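Local coordinates for protein PBP5 (Haemophilus influenzae, PDB 3A3J) that removes C-terminal D-alanyl residues from sugar-peptide precursors of the bacterial cell wall, acting as a serine-type D-Ala-D-Ala carboxypeptidase, at residues T42-G47 against A159-D164; Y12-Y17 against A21-L26; G64-G69 against L107-S112. All coordinates share one frame; numbering follows the deposited sequence.

Interaction 1: T42-G47 against A159-D164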
loop_
_atom_site.group_PDB
_atom_site.type_symbol
_atom_site.label_atom_id
_atom_site.label_comp_id
_atom_site.label_asym_id
_atom_site.label_seq_id
_atom_site.Cartn_x
_atom_site.Cartn_y
_atom_site.Cartn_z
ATOM N N THR A 42 8.393 -4.758 7.266
ATOM C CA THR A 42 9.889 -4.845 7.362
ATOM C C THR A 42 10.594 -4.204 6.188
ATOM O O THR A 42 11.566 -3.441 6.342
ATOM C CB THR A 42 10.386 -6.334 7.514
ATOM O OG1 THR A 42 9.789 -6.919 8.680
ATOM C CG2 THR A 42 11.907 -6.376 7.614
ATOM N N SER A 43 10.152 -4.537 4.965
ATOM C CA SER A 43 10.757 -3.893 3.764
ATOM C C SER A 43 10.434 -2.394 3.665
ATOM O O SER A 43 11.198 -1.631 3.088
ATOM C CB SER A 43 10.188 -4.598 2.505
ATOM O OG SER A 43 10.180 -6.033 2.825
ATOM N N TYR A 44 9.268 -1.998 4.152
ATOM C CA TYR A 44 8.946 -0.560 4.251
ATOM C C TYR A 44 10.043 0.171 5.105
ATOM O O TYR A 44 10.768 1.056 4.593
ATOM C CB TYR A 44 7.521 -0.315 4.807
ATOM C CG TYR A 44 7.166 1.186 4.682
ATOM C CD1 TYR A 44 6.611 1.693 3.490
ATOM C CD2 TYR A 44 7.507 2.099 5.684
ATOM C CE1 TYR A 44 6.327 3.080 3.332
ATOM C CE2 TYR A 44 7.222 3.485 5.560
ATOM C CZ TYR A 44 6.613 3.958 4.378
ATOM O OH TYR A 44 6.327 5.289 4.203
ATOM N N VAL A 45 10.263 -0.309 6.336
ATOM C CA VAL A 45 11.403 0.242 7.211
ATOM C C VAL A 45 12.725 0.271 6.462
ATOM O O VAL A 45 13.329 1.320 6.326
ATOM C CB VAL A 45 11.508 -0.561 8.514
ATOM C CG1 VAL A 45 12.582 -0.020 9.477
ATOM C CG2 VAL A 45 10.176 -0.512 9.199
ATOM N N VAL A 46 13.121 -0.871 5.868
ATOM C CA VAL A 46 14.388 -0.950 5.115
ATOM C C VAL A 46 14.368 0.048 3.970
ATOM O O VAL A 46 15.344 0.761 3.706
ATOM C CB VAL A 46 14.667 -2.423 4.524
ATOM C CG1 VAL A 46 15.962 -2.424 3.703
ATOM C CG2 VAL A 46 14.796 -3.488 5.616
ATOM N N GLY A 47 13.253 0.105 3.253
ATOM C CA GLY A 47 13.242 0.990 2.088
ATOM C C GLY A 47 13.301 2.474 2.459
ATOM O O GLY A 47 14.005 3.256 1.843
ATOM N N ALA A 159 -0.044 -0.001 -0.313
ATOM C CA ALA A 159 -0.061 1.298 -1.132
ATOM C C ALA A 159 1.094 2.218 -0.811
ATOM O O ALA A 159 1.662 2.940 -1.684
ATOM C CB ALA A 159 -1.406 2.042 -0.911
ATOM N N HIS A 160 1.491 2.204 0.475
ATOM C CA HIS A 160 2.623 3.062 0.927
ATOM C C HIS A 160 3.915 2.588 0.359
ATOM O O HIS A 160 4.764 3.379 -0.009
ATOM C CB HIS A 160 2.740 3.045 2.453
ATOM C CG HIS A 160 1.922 4.116 3.117
ATOM N ND1 HIS A 160 2.239 5.454 3.009
ATOM C CD2 HIS A 160 0.782 4.053 3.845
ATOM C CE1 HIS A 160 1.358 6.170 3.702
ATOM N NE2 HIS A 160 0.435 5.347 4.190
ATOM N N ILE A 161 4.117 1.264 0.309
ATOM C CA ILE A 161 5.292 0.800 -0.438
ATOM C C ILE A 161 5.279 1.245 -1.892
ATOM O O ILE A 161 6.286 1.732 -2.440
ATOM C CB ILE A 161 5.360 -0.815 -0.436
ATOM C CG1 ILE A 161 5.552 -1.365 1.021
ATOM C CG2 ILE A 161 6.449 -1.285 -1.384
ATOM C CD1 ILE A 161 4.991 -2.763 1.255
ATOM N N ILE A 162 4.171 0.999 -2.579
ATOM C CA ILE A 162 4.128 1.400 -3.979
ATOM C C ILE A 162 4.316 2.911 -4.111
ATOM O O ILE A 162 5.065 3.403 -4.947
ATOM C CB ILE A 162 2.768 0.969 -4.623
ATOM C CG1 ILE A 162 2.708 -0.592 -4.611
ATOM C CG2 ILE A 162 2.623 1.612 -6.051
ATOM C CD1 ILE A 162 1.302 -1.178 -4.730
ATOM N N ARG A 163 3.608 3.639 -3.268
ATOM C CA ARG A 163 3.658 5.139 -3.341
ATOM C C ARG A 163 5.006 5.734 -2.809
ATOM O O ARG A 163 5.661 6.511 -3.477
ATOM C CB ARG A 163 2.467 5.728 -2.533
ATOM C CG ARG A 163 2.430 7.311 -2.567
ATOM C CD ARG A 163 1.063 7.773 -2.022
ATOM N NE ARG A 163 0.089 7.585 -3.063
ATOM C CZ ARG A 163 -0.939 6.763 -3.041
ATOM N NH1 ARG A 163 -1.230 6.025 -1.998
ATOM N NH2 ARG A 163 -1.709 6.699 -4.102
ATOM N N ASP A 164 5.438 5.338 -1.616
ATOM C CA ASP A 164 6.705 5.959 -0.984
ATOM C C ASP A 164 8.028 5.390 -1.471
ATOM O O ASP A 164 9.040 6.073 -1.397
ATOM C CB ASP A 164 6.621 5.855 0.535
ATOM C CG ASP A 164 5.312 6.353 1.037
ATOM O OD1 ASP A 164 4.793 7.187 0.270
ATOM O OD2 ASP A 164 4.757 5.972 2.110
#
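Two side-chain torsions bring Y44 and D164 together: Y44 carries CG anti to its own backbone nitrogen (chi1 -171°), which sends the phenol across to the neighbouring helix, while D164 sets CG opposite its carbonyl carbon, beside the backbone nitrogen, with the carboxylate turned to meet the hydroxyl. The result is a hydrogen bond from Y44 OH to D164 OD2, 2.7 Å long. The phenol ring and the carboxylate stand 71° apart, and the hydroxyl comes to OD2 on its anti side, somewhat out of the carboxylate plane.

The same oxygen accepts a second bond from within its own helix. One turn back, H160 ND1 donates to D164 OD2 over 2.7 Å, reaching the syn side, with the acceptor close to the imidazole plane. The two donors approach OD2 from opposite faces of the carboxylate. Below this polar end the phenol is met by apolar atoms: Y44 CE1 touches H160 CB at 3.7 Å, and Y44 CD1 lies 4.1 Å from I161 CG1.

The contact joins helix 38-51, which carries K39, the probable proton acceptor of the active site, near its start, to helix 151-164 in the penicillin-recognising serine hydrolase fold. Their local axes run nearly parallel, 22° apart, but 10.3 Å from each other, a gap that the tyrosine ring spans. F129 stacks on the H160 ring and also meets Y44 edge-to-face, as does Y125, so aromatic groups border the polar cluster.

With a phenol hydroxyl and an imidazole N-H both donating to one carboxylate oxygen, D164 is probably kept ionised, and its negative charge would favour a proton on H160 ND1 and polarise the Y44 hydroxyl.

Interaction 2: Y12-Y17 against A21-L26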
loop_
_atom_site.group_PDB
_atom_site.type_symbol
_atom_site.label_atom_id
_atom_site.label_comp_id
_atom_site.label_asym_id
_atom_site.label_seq_id
_atom_site.Cartn_x
_atom_site.Cartn_y
_atom_site.Cartn_z
ATOM N N TYR A 12 -11.085 -10.203 2.885
ATOM C CA TYR A 12 -10.462 -9.660 1.720
ATOM C C TYR A 12 -10.841 -8.222 1.460
ATOM O O TYR A 12 -11.845 -7.705 1.964
ATOM C CB TYR A 12 -10.853 -10.484 0.488
ATOM C CG TYR A 12 -12.338 -10.465 0.078
ATOM C CD1 TYR A 12 -12.871 -9.449 -0.729
ATOM C CD2 TYR A 12 -13.158 -11.478 0.457
ATOM C CE1 TYR A 12 -14.238 -9.479 -1.132
ATOM C CE2 TYR A 12 -14.428 -11.530 0.071
ATOM C CZ TYR A 12 -14.986 -10.554 -0.719
ATOM O OH TYR A 12 -16.319 -10.696 -1.025
ATOM N N VAL A 13 -10.073 -7.554 0.639
ATOM C CA VAL A 13 -10.424 -6.203 0.344
ATOM C C VAL A 13 -9.911 -5.994 -1.066
ATOM O O VAL A 13 -8.916 -6.640 -1.448
ATOM C CB VAL A 13 -9.738 -5.196 1.327
ATOM C CG1 VAL A 13 -8.406 -4.781 0.800
ATOM C CG2 VAL A 13 -10.553 -3.957 1.445
ATOM N N LEU A 14 -10.588 -5.138 -1.851
ATOM C CA LEU A 14 -10.048 -4.707 -3.121
ATOM C C LEU A 14 -10.116 -3.178 -3.078
ATOM O O LEU A 14 -11.141 -2.633 -2.612
ATOM C CB LEU A 14 -10.970 -5.170 -4.264
ATOM C CG LEU A 14 -10.601 -4.645 -5.683
ATOM C CD1 LEU A 14 -9.196 -5.224 -6.059
ATOM C CD2 LEU A 14 -11.603 -5.053 -6.801
ATOM N N MET A 15 -9.112 -2.462 -3.592
ATOM C CA MET A 15 -9.099 -1.022 -3.386
ATOM C C MET A 15 -8.363 -0.406 -4.553
ATOM O O MET A 15 -7.374 -0.963 -4.994
ATOM C CB MET A 15 -8.421 -0.683 -2.020
ATOM C CG MET A 15 -7.823 0.724 -1.932
ATOM S SD MET A 15 -6.665 1.097 -0.522
ATOM C CE MET A 15 -5.164 1.472 -1.348
ATOM N N ASP A 16 -8.838 0.713 -5.078
ATOM C CA ASP A 16 -8.124 1.459 -6.089
ATOM C C ASP A 16 -6.960 2.166 -5.418
ATOM O O ASP A 16 -7.145 2.868 -4.412
ATOM C CB ASP A 16 -9.033 2.545 -6.738
ATOM C CG ASP A 16 -8.326 3.309 -7.826
ATOM O OD1 ASP A 16 -8.367 2.919 -9.040
ATOM O OD2 ASP A 16 -7.641 4.269 -7.487
ATOM N N TYR A 17 -5.771 2.006 -5.988
ATOM C CA TYR A 17 -4.550 2.574 -5.393
ATOM C C TYR A 17 -4.655 4.115 -5.407
ATOM O O TYR A 17 -4.130 4.817 -4.532
ATOM C CB TYR A 17 -3.373 2.159 -6.235
ATOM C CG TYR A 17 -2.082 2.943 -6.019
ATOM C CD1 TYR A 17 -1.309 2.795 -4.812
ATOM C CD2 TYR A 17 -1.614 3.807 -6.996
ATOM C CE1 TYR A 17 -0.098 3.506 -4.620
ATOM C CE2 TYR A 17 -0.439 4.550 -6.809
ATOM C CZ TYR A 17 0.316 4.377 -5.623
ATOM O OH TYR A 17 1.461 5.088 -5.505
ATOM N N ALA A 21 -10.398 4.167 -2.778
ATOM C CA ALA A 21 -11.764 3.657 -2.538
ATOM C C ALA A 21 -11.796 2.117 -2.446
ATOM O O ALA A 21 -11.143 1.417 -3.219
ATOM C CB ALA A 21 -12.699 4.116 -3.664
ATOM N N ILE A 22 -12.569 1.586 -1.523
ATOM C CA ILE A 22 -12.751 0.139 -1.435
ATOM C C ILE A 22 -13.862 -0.324 -2.375
ATOM O O ILE A 22 -15.020 -0.037 -2.144
ATOM C CB ILE A 22 -13.107 -0.225 -0.026
ATOM C CG1 ILE A 22 -12.122 0.462 0.919
ATOM C CG2 ILE A 22 -13.080 -1.721 0.157
ATOM C CD1 ILE A 22 -10.693 0.062 0.654
ATOM N N LEU A 23 -13.512 -1.023 -3.448
ATOM C CA LEU A 23 -14.485 -1.463 -4.422
ATOM C C LEU A 23 -15.350 -2.612 -3.930
ATOM O O LEU A 23 -16.522 -2.692 -4.283
ATOM C CB LEU A 23 -13.790 -1.874 -5.688
ATOM C CG LEU A 23 -13.246 -0.723 -6.521
ATOM C CD1 LEU A 23 -12.313 0.046 -5.706
ATOM C CD2 LEU A 23 -12.539 -1.191 -7.786
ATOM N N THR A 24 -14.786 -3.525 -3.138
ATOM C CA THR A 24 -15.576 -4.615 -2.518
ATOM C C THR A 24 -14.794 -5.114 -1.270
ATOM O O THR A 24 -13.653 -4.782 -1.168
ATOM C CB THR A 24 -15.942 -5.760 -3.545
ATOM O OG1 THR A 24 -16.810 -6.667 -2.901
ATOM C CG2 THR A 24 -14.732 -6.589 -4.058
ATOM N N ALA A 25 -15.419 -5.794 -0.293
ATOM C CA ALA A 25 -14.721 -6.219 0.918
ATOM C C ALA A 25 -15.541 -7.257 1.693
ATOM O O ALA A 25 -16.759 -7.295 1.584
ATOM C CB ALA A 25 -14.387 -5.003 1.827
ATOM N N LEU A 26 -14.863 -8.106 2.457
ATOM C CA LEU A 26 -15.483 -8.995 3.437
ATOM C C LEU A 26 -14.597 -8.949 4.699
ATOM O O LEU A 26 -13.406 -9.225 4.605
ATOM C CB LEU A 26 -15.563 -10.420 2.882
ATOM C CG LEU A 26 -16.011 -11.453 3.911
ATOM C CD1 LEU A 26 -17.437 -11.081 4.389
ATOM C CD2 LEU A 26 -15.949 -12.870 3.413
#
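Y12 turns its ring back over the neighbouring strand to lie against L26, because chi1 of 65° places CG between the backbone nitrogen and the carbonyl carbon. From CB the side chain reaches CG, which passes 4.2 Å from L26 N, and the amide nitrogen itself sits above the ring centre. CD1 and CE1 run along the backbone of A25, while CD2 and CE2 lie under the side chain of L26, CE2 coming within 3.2 Å of L26 CB. At the ring edge CE1 also meets T24 CG2, and the tip, OH, is 4.0 Å from L26 CB.

These residues belong to an antiparallel hairpin at the edge of the five-stranded sheet of the peptidase S11 domain, strand 25-26 being outermost and strand 224-232 flanking 11-16 on its other side. Y12 and L26 form a hydrogen-bonded pair, with L26 O accepting from Y12 N at 3.0 Å. Near the turn, D16 N donates to A21 O. The chain bends at T24.

V13, M15, I22 and A25 line the other face, where V13 CG2 touches I22 CG2 at 3.6 Å and M15 CB meets I22 CD1; A155 and A159 of helix 151-164 pack against V13 and M15.

Interaction 3: G64-G69 against L107-S112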
loop_
_atom_site.group_PDB
_atom_site.type_symbol
_atom_site.label_atom_id
_atom_site.label_comp_id
_atom_site.label_asym_id
_atom_site.label_seq_id
_atom_site.Cartn_x
_atom_site.Cartn_y
_atom_site.Cartn_z
ATOM N N GLY A 64 25.902 -13.530 12.108
ATOM C CA GLY A 64 26.402 -14.185 13.315
ATOM C C GLY A 64 25.297 -15.101 13.712
ATOM O O GLY A 64 24.356 -15.261 12.930
ATOM N N GLU A 65 25.375 -15.733 14.874
ATOM C CA GLU A 65 24.357 -16.766 15.209
ATOM C C GLU A 65 22.826 -16.379 15.135
ATOM O O GLU A 65 21.968 -17.256 15.031
ATOM C CB GLU A 65 24.685 -17.475 16.549
ATOM C CG GLU A 65 26.169 -17.821 16.637
ATOM C CD GLU A 65 26.570 -18.884 17.669
ATOM O OE1 GLU A 65 25.698 -19.505 18.317
ATOM O OE2 GLU A 65 27.804 -19.094 17.803
ATOM N N SER A 66 22.446 -15.119 15.236
ATOM C CA SER A 66 20.965 -14.857 15.283
ATOM C C SER A 66 20.413 -14.690 13.848
ATOM O O SER A 66 19.288 -15.002 13.591
ATOM C CB SER A 66 20.593 -13.654 16.155
ATOM O OG SER A 66 21.196 -12.524 15.552
ATOM N N ALA A 67 21.242 -14.264 12.909
ATOM C CA ALA A 67 20.841 -14.200 11.502
ATOM C C ALA A 67 21.104 -15.508 10.702
ATOM O O ALA A 67 20.693 -15.642 9.556
ATOM C CB ALA A 67 21.519 -12.955 10.799
ATOM N N TRP A 68 21.747 -16.477 11.340
ATOM C CA TRP A 68 22.180 -17.711 10.709
ATOM C C TRP A 68 21.034 -18.558 10.180
ATOM O O TRP A 68 20.142 -18.880 10.910
ATOM C CB TRP A 68 22.986 -18.485 11.769
ATOM C CG TRP A 68 23.679 -19.752 11.346
ATOM C CD1 TRP A 68 23.899 -20.238 10.069
ATOM C CD2 TRP A 68 24.279 -20.691 12.248
ATOM N NE1 TRP A 68 24.591 -21.431 10.144
ATOM C CE2 TRP A 68 24.829 -21.723 11.471
ATOM C CE3 TRP A 68 24.420 -20.738 13.646
ATOM C CZ2 TRP A 68 25.532 -22.798 12.051
ATOM C CZ3 TRP A 68 25.113 -21.825 14.223
ATOM C CH2 TRP A 68 25.655 -22.820 13.422
ATOM N N GLY A 69 21.054 -18.958 8.916
ATOM C CA GLY A 69 19.961 -19.811 8.397
ATOM C C GLY A 69 19.563 -20.948 9.331
ATOM O O GLY A 69 18.366 -21.288 9.445
ATOM N N LEU A 107 18.696 -7.887 8.676
ATOM C CA LEU A 107 18.381 -6.444 8.429
ATOM C C LEU A 107 17.923 -5.692 9.690
ATOM O O LEU A 107 18.333 -4.588 9.920
ATOM C CB LEU A 107 17.345 -6.249 7.320
ATOM C CG LEU A 107 17.908 -6.518 5.934
ATOM C CD1 LEU A 107 16.785 -6.852 4.887
ATOM C CD2 LEU A 107 18.829 -5.416 5.472
ATOM N N ALA A 108 17.019 -6.270 10.453
ATOM C CA ALA A 108 16.575 -5.636 11.630
ATOM C C ALA A 108 17.780 -5.212 12.529
ATOM O O ALA A 108 17.805 -4.067 13.077
ATOM C CB ALA A 108 15.631 -6.583 12.442
ATOM N N GLU A 109 18.709 -6.147 12.742
ATOM C CA GLU A 109 19.899 -5.873 13.563
ATOM C C GLU A 109 20.798 -4.855 12.897
ATOM O O GLU A 109 21.357 -3.983 13.560
ATOM C CB GLU A 109 20.661 -7.167 13.864
ATOM C CG GLU A 109 19.743 -8.127 14.650
ATOM C CD GLU A 109 20.423 -9.399 15.105
ATOM O OE1 GLU A 109 21.446 -9.726 14.512
ATOM O OE2 GLU A 109 19.921 -10.076 16.031
ATOM N N HIS A 110 20.954 -4.912 11.594
ATOM C CA HIS A 110 21.815 -3.897 10.993
ATOM C C HIS A 110 21.248 -2.460 11.130
ATOM O O HIS A 110 22.018 -1.494 11.227
ATOM C CB HIS A 110 22.078 -4.234 9.525
ATOM C CG HIS A 110 22.911 -3.220 8.770
ATOM N ND1 HIS A 110 24.253 -3.015 9.017
ATOM C CD2 HIS A 110 22.609 -2.421 7.719
ATOM C CE1 HIS A 110 24.739 -2.126 8.160
ATOM N NE2 HIS A 110 23.757 -1.736 7.372
ATOM N N ILE A 111 19.913 -2.328 11.093
ATOM C CA ILE A 111 19.256 -1.024 11.031
ATOM C C ILE A 111 19.044 -0.570 12.464
ATOM O O ILE A 111 19.281 0.570 12.780
ATOM C CB ILE A 111 17.889 -1.111 10.284
ATOM C CG1 ILE A 111 18.104 -1.275 8.763
ATOM C CG2 ILE A 111 17.034 0.083 10.581
ATOM C CD1 ILE A 111 16.859 -1.845 8.064
ATOM N N SER A 112 18.586 -1.456 13.323
ATOM C CA SER A 112 18.233 -1.016 14.670
ATOM C C SER A 112 19.115 -1.510 15.827
ATOM O O SER A 112 18.820 -1.196 16.963
ATOM C CB SER A 112 16.757 -1.303 14.978
ATOM O OG SER A 112 15.947 -0.342 14.313
HETATM O O HOH W 1 23.447 -12.331 13.329
#
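S66 and E109 meet through a single close approach, S66 OG donating a hydrogen bond to E109 OE2 at 2.8 Å. The hydroxyl reaches that oxygen on its syn side, 18° out of the carboxylate plane, and lies 3.0 Å from E109 OE1 as well, so it faces the mouth of the carboxylate between both oxygens. Chi1 of 63° sets the serine hydroxyl between its backbone nitrogen and carbonyl carbon, while the glutamate runs extended beyond CG (chi2 -175°) and carries its carboxylate out from the helix to the loop. Behind this bond, S66 CB rests 3.6 Å from E109 OE2, and V105, one helical turn before E109, also touches the serine side chain.

The two residues join the loop between strands 60-62 and 85-87 to the C-terminal part of helix 101-112, in the largely helical portion of the transpeptidase-like peptidase domain and away from the active site. Helix 115-128 flanks the helical partner, its V115 touching the E109 side chain.

The buried surface is small, 79 Å² in all, and both touching side chains remain partly accessible to solvent. Beyond the direct bond the contact is looser and water takes over. One water molecule accepts from the backbone nitrogens of both G64 and A67, each at 3.0 Å, and gives a weak bond to E109 OE1 at 3.5 Å. It thereby links the start of the loop segment to the second carboxylate oxygen, which the serine approaches less closely than the first. The two amide bonds place the water on the loop side; its link to the helix is the long one.

From the N terminus, interaction 2 comes first: residues 12-17 and 21-26 close a short hairpin with only three residues between them, at the edge of the five-stranded sheet. Helix 38-51 follows, and interaction 1 opens there, closing a loop of 111 residues, nearly half of them helical and few in strands, when it reaches 159-164. Interaction 3 begins and ends within that loop, so it nests in interaction 1, and no two contacts cross. Interactions 1 and 2 touch: Y17 packs on A159 and I162, and its carbonyl probably accepts from R163, tying sheet to helices. V46 packs on L107 and I111, joining interaction 1 to the helix of interaction 3. Interactions 2 and 3 stay about 22 Å apart at their nearest atoms.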